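Local structure of YjbQ family protein (Sulfolobus solfataricus, 1VPH) at residues Ile53-Ser58 / Ile128-Leu133. The protein is of unknown function but belongs to the YjbQ (UPF0047) family, forms an assembly of three chains and binds a potassium ion. Sequence-based numbering, arbitrary orientation.
Sequences IFVAHS and IFLVEL. With PO4 (phosphate ion), chain L.
Two beta sheets of the YjbQ-like fold pack against each other here, and the loop after strand 49-55 holds a phosphate ion. Ile53 and Val55 lie on strand 49-55 of the larger antiparallel sheet. They meet Ile128 and Leu130 of strand 127-132, the middle strand of the smaller one. The touching parts run nearly parallel, 9° apart, but no hydrogen bond joins them. Side chains alone bridge the gap, with the CA atoms of Val55 and Leu130 8.3 Å apart. Ile53 and Ile128 reach for each other tip to tip, CD1 to CD1 at 3.9 Å. Further along, Leu130 leans in with one branch. Its CG stands opposite the backbone N (chi1 171°), and CD1 touches Val55 CG1 at 3.7 Å. All four residues are buried; Ile62 and Ile142 pack beside Ile53 and Val55. On the other side of strand 49-55, Phe54 meets Phe113 of the second subunit.

Beyond Val55 the chain makes an inverse gamma turn centred on Ala56. His57 and Ser58 then hold the phosphate ion, probably from the crystallisation liquor. His57 ND1 donates to phosphate O3 at 3.0 Å, and O3 sits at the ring edge, in its plane. The bond is fairly straight, 163°. NE2 accepts a hydrogen bond from the backbone N of His141, so the imidazole is held from both nitrogens. A leucine here would probably cost O3 this donor and leave His141 N without its mate. Arg137, Arg140 and Thr59 also bind the ion. Ser58 grips phosphate O2 twice. Its backbone N lies 3.0 Å from O2. Its OG, turned between the backbone N and the carbonyl carbon, comes within 2.7 Å of O2.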
loop_
_atom_site.group_PDB
_atom_site.type_symbol
_atom_site.label_atom_id
_atom_site.label_comp_id
_atom_site.label_asym_id
_atom_site.label_seq_id
_atom_site.Cartn_x
_atom_site.Cartn_y
_atom_site.Cartn_z
ATOM N N ILE C 53 1.495 10.158 -2.602
ATOM C CA ILE C 53 0.548 10.928 -1.820
ATOM C C ILE C 53 0.515 10.303 -0.430
ATOM O O ILE C 53 0.123 9.132 -0.290
ATOM C CB ILE C 53 -0.867 10.816 -2.447
ATOM C CG1 ILE C 53 -0.846 11.256 -3.910
ATOM C CG2 ILE C 53 -1.878 11.614 -1.632
ATOM C CD1 ILE C 53 -0.989 10.127 -4.887
ATOM N N PHE C 54 0.928 11.063 0.571
ATOM C CA PHE C 54 1.343 10.535 1.896
ATOM C C PHE C 54 0.801 11.415 3.018
ATOM O O PHE C 54 0.875 12.639 2.931
ATOM C CB PHE C 54 2.864 10.432 1.948
ATOM C CG PHE C 54 3.423 10.014 3.290
ATOM C CD1 PHE C 54 3.623 8.668 3.619
ATOM C CD2 PHE C 54 3.753 10.965 4.246
ATOM C CE1 PHE C 54 4.123 8.326 4.871
ATOM C CE2 PHE C 54 4.254 10.589 5.513
ATOM C CZ PHE C 54 4.450 9.277 5.794
ATOM N N VAL C 55 0.222 10.775 4.038
ATOM C CA VAL C 55 -0.165 11.490 5.272
ATOM C C VAL C 55 0.742 11.063 6.409
ATOM O O VAL C 55 0.952 9.875 6.715
ATOM C CB VAL C 55 -1.618 11.307 5.673
ATOM C CG1 VAL C 55 -2.515 11.807 4.608
ATOM C CG2 VAL C 55 -1.928 9.902 5.923
ATOM N N ALA C 56 1.268 12.053 7.074
ATOM C CA ALA C 56 2.107 11.840 8.250
ATOM C C ALA C 56 1.258 11.794 9.529
ATOM O O ALA C 56 1.476 12.592 10.459
ATOM C CB ALA C 56 3.125 12.955 8.371
ATOM N N HIS C 57 0.230 10.972 9.527
ATOM C CA HIS C 57 -0.782 10.962 10.561
ATOM C C HIS C 57 -1.035 9.496 10.818
ATOM O O HIS C 57 -0.965 8.693 9.897
ATOM C CB HIS C 57 -2.084 11.592 10.040
ATOM C CG HIS C 57 -2.016 13.054 9.743
ATOM N ND1 HIS C 57 -1.837 14.002 10.720
ATOM C CD2 HIS C 57 -2.182 13.736 8.580
ATOM C CE1 HIS C 57 -1.869 15.205 10.174
ATOM N NE2 HIS C 57 -2.090 15.072 8.878
ATOM N N SER C 58 -1.311 9.126 12.061
ATOM C CA SER C 58 -1.550 7.735 12.373
ATOM C C SER C 58 -3.052 7.400 12.496
ATOM O O SER C 58 -3.396 6.211 12.696
ATOM C CB SER C 58 -0.800 7.414 13.658
ATOM O OG SER C 58 -1.438 8.080 14.745
ATOM N N ILE C 128 -8.688 10.112 -5.660
ATOM C CA ILE C 128 -7.802 10.026 -4.504
ATOM C C ILE C 128 -8.468 10.674 -3.297
ATOM O O ILE C 128 -8.936 11.833 -3.377
ATOM C CB ILE C 128 -6.513 10.745 -4.768
ATOM C CG1 ILE C 128 -5.830 10.187 -6.028
ATOM C CG2 ILE C 128 -5.610 10.594 -3.571
ATOM C CD1 ILE C 128 -4.529 10.821 -6.372
ATOM N N PHE C 129 -8.502 9.948 -2.174
ATOM C CA PHE C 129 -9.169 10.438 -0.960
ATOM C C PHE C 129 -8.289 10.426 0.265
ATOM O O PHE C 129 -7.570 9.459 0.563
ATOM C CB PHE C 129 -10.394 9.605 -0.627
ATOM C CG PHE C 129 -11.492 9.635 -1.667
ATOM C CD1 PHE C 129 -12.476 10.607 -1.635
ATOM C CD2 PHE C 129 -11.556 8.647 -2.606
ATOM C CE1 PHE C 129 -13.501 10.593 -2.560
ATOM C CE2 PHE C 129 -12.548 8.640 -3.552
ATOM C CZ PHE C 129 -13.504 9.591 -3.544
ATOM N N LEU C 130 -8.393 11.483 1.022
ATOM C CA LEU C 130 -7.984 11.488 2.413
ATOM C C LEU C 130 -9.053 10.791 3.214
ATOM O O LEU C 130 -10.275 11.128 3.097
ATOM C CB LEU C 130 -7.842 12.931 2.915
ATOM C CG LEU C 130 -7.623 12.895 4.434
ATOM C CD1 LEU C 130 -6.222 12.363 4.698
ATOM C CD2 LEU C 130 -7.817 14.253 5.065
ATOM N N VAL C 131 -8.647 9.803 4.003
ATOM C CA VAL C 131 -9.600 9.089 4.860
ATOM C C VAL C 131 -9.376 9.605 6.278
ATOM O O VAL C 131 -8.287 9.452 6.830
ATOM C CB VAL C 131 -9.413 7.516 4.836
ATOM C CG1 VAL C 131 -10.584 6.845 5.609
ATOM C CG2 VAL C 131 -9.290 6.949 3.463
ATOM N N GLU C 132 -10.383 10.283 6.836
ATOM C CA GLU C 132 -10.348 10.735 8.206
ATOM C C GLU C 132 -11.078 9.737 9.052
ATOM O O GLU C 132 -12.209 9.340 8.694
ATOM C CB GLU C 132 -11.077 12.084 8.366
ATOM C CG GLU C 132 -11.308 12.475 9.808
ATOM C CD GLU C 132 -9.980 12.781 10.493
ATOM O OE1 GLU C 132 -9.553 13.934 10.364
ATOM O OE2 GLU C 132 -9.366 11.875 11.113
ATOM N N LEU C 133 -10.431 9.285 10.119
ATOM C CA LEU C 133 -11.051 8.323 11.052
ATOM C C LEU C 133 -11.162 8.816 12.468
ATOM O O LEU C 133 -11.782 8.126 13.301
ATOM C CB LEU C 133 -10.304 6.961 11.070
ATOM C CG LEU C 133 -10.205 6.162 9.764
ATOM C CD1 LEU C 133 -9.665 4.752 9.986
ATOM C CD2 LEU C 133 -11.568 6.101 9.038
HETATM P P PO4 L . -2.319 11.732 14.143
HETATM O O1 PO4 L . -3.059 12.180 15.337
HETATM O O2 PO4 L . -1.187 10.774 14.515
HETATM O O3 PO4 L . -1.592 12.888 13.491
HETATM O O4 PO4 L . -3.245 11.261 13.049
#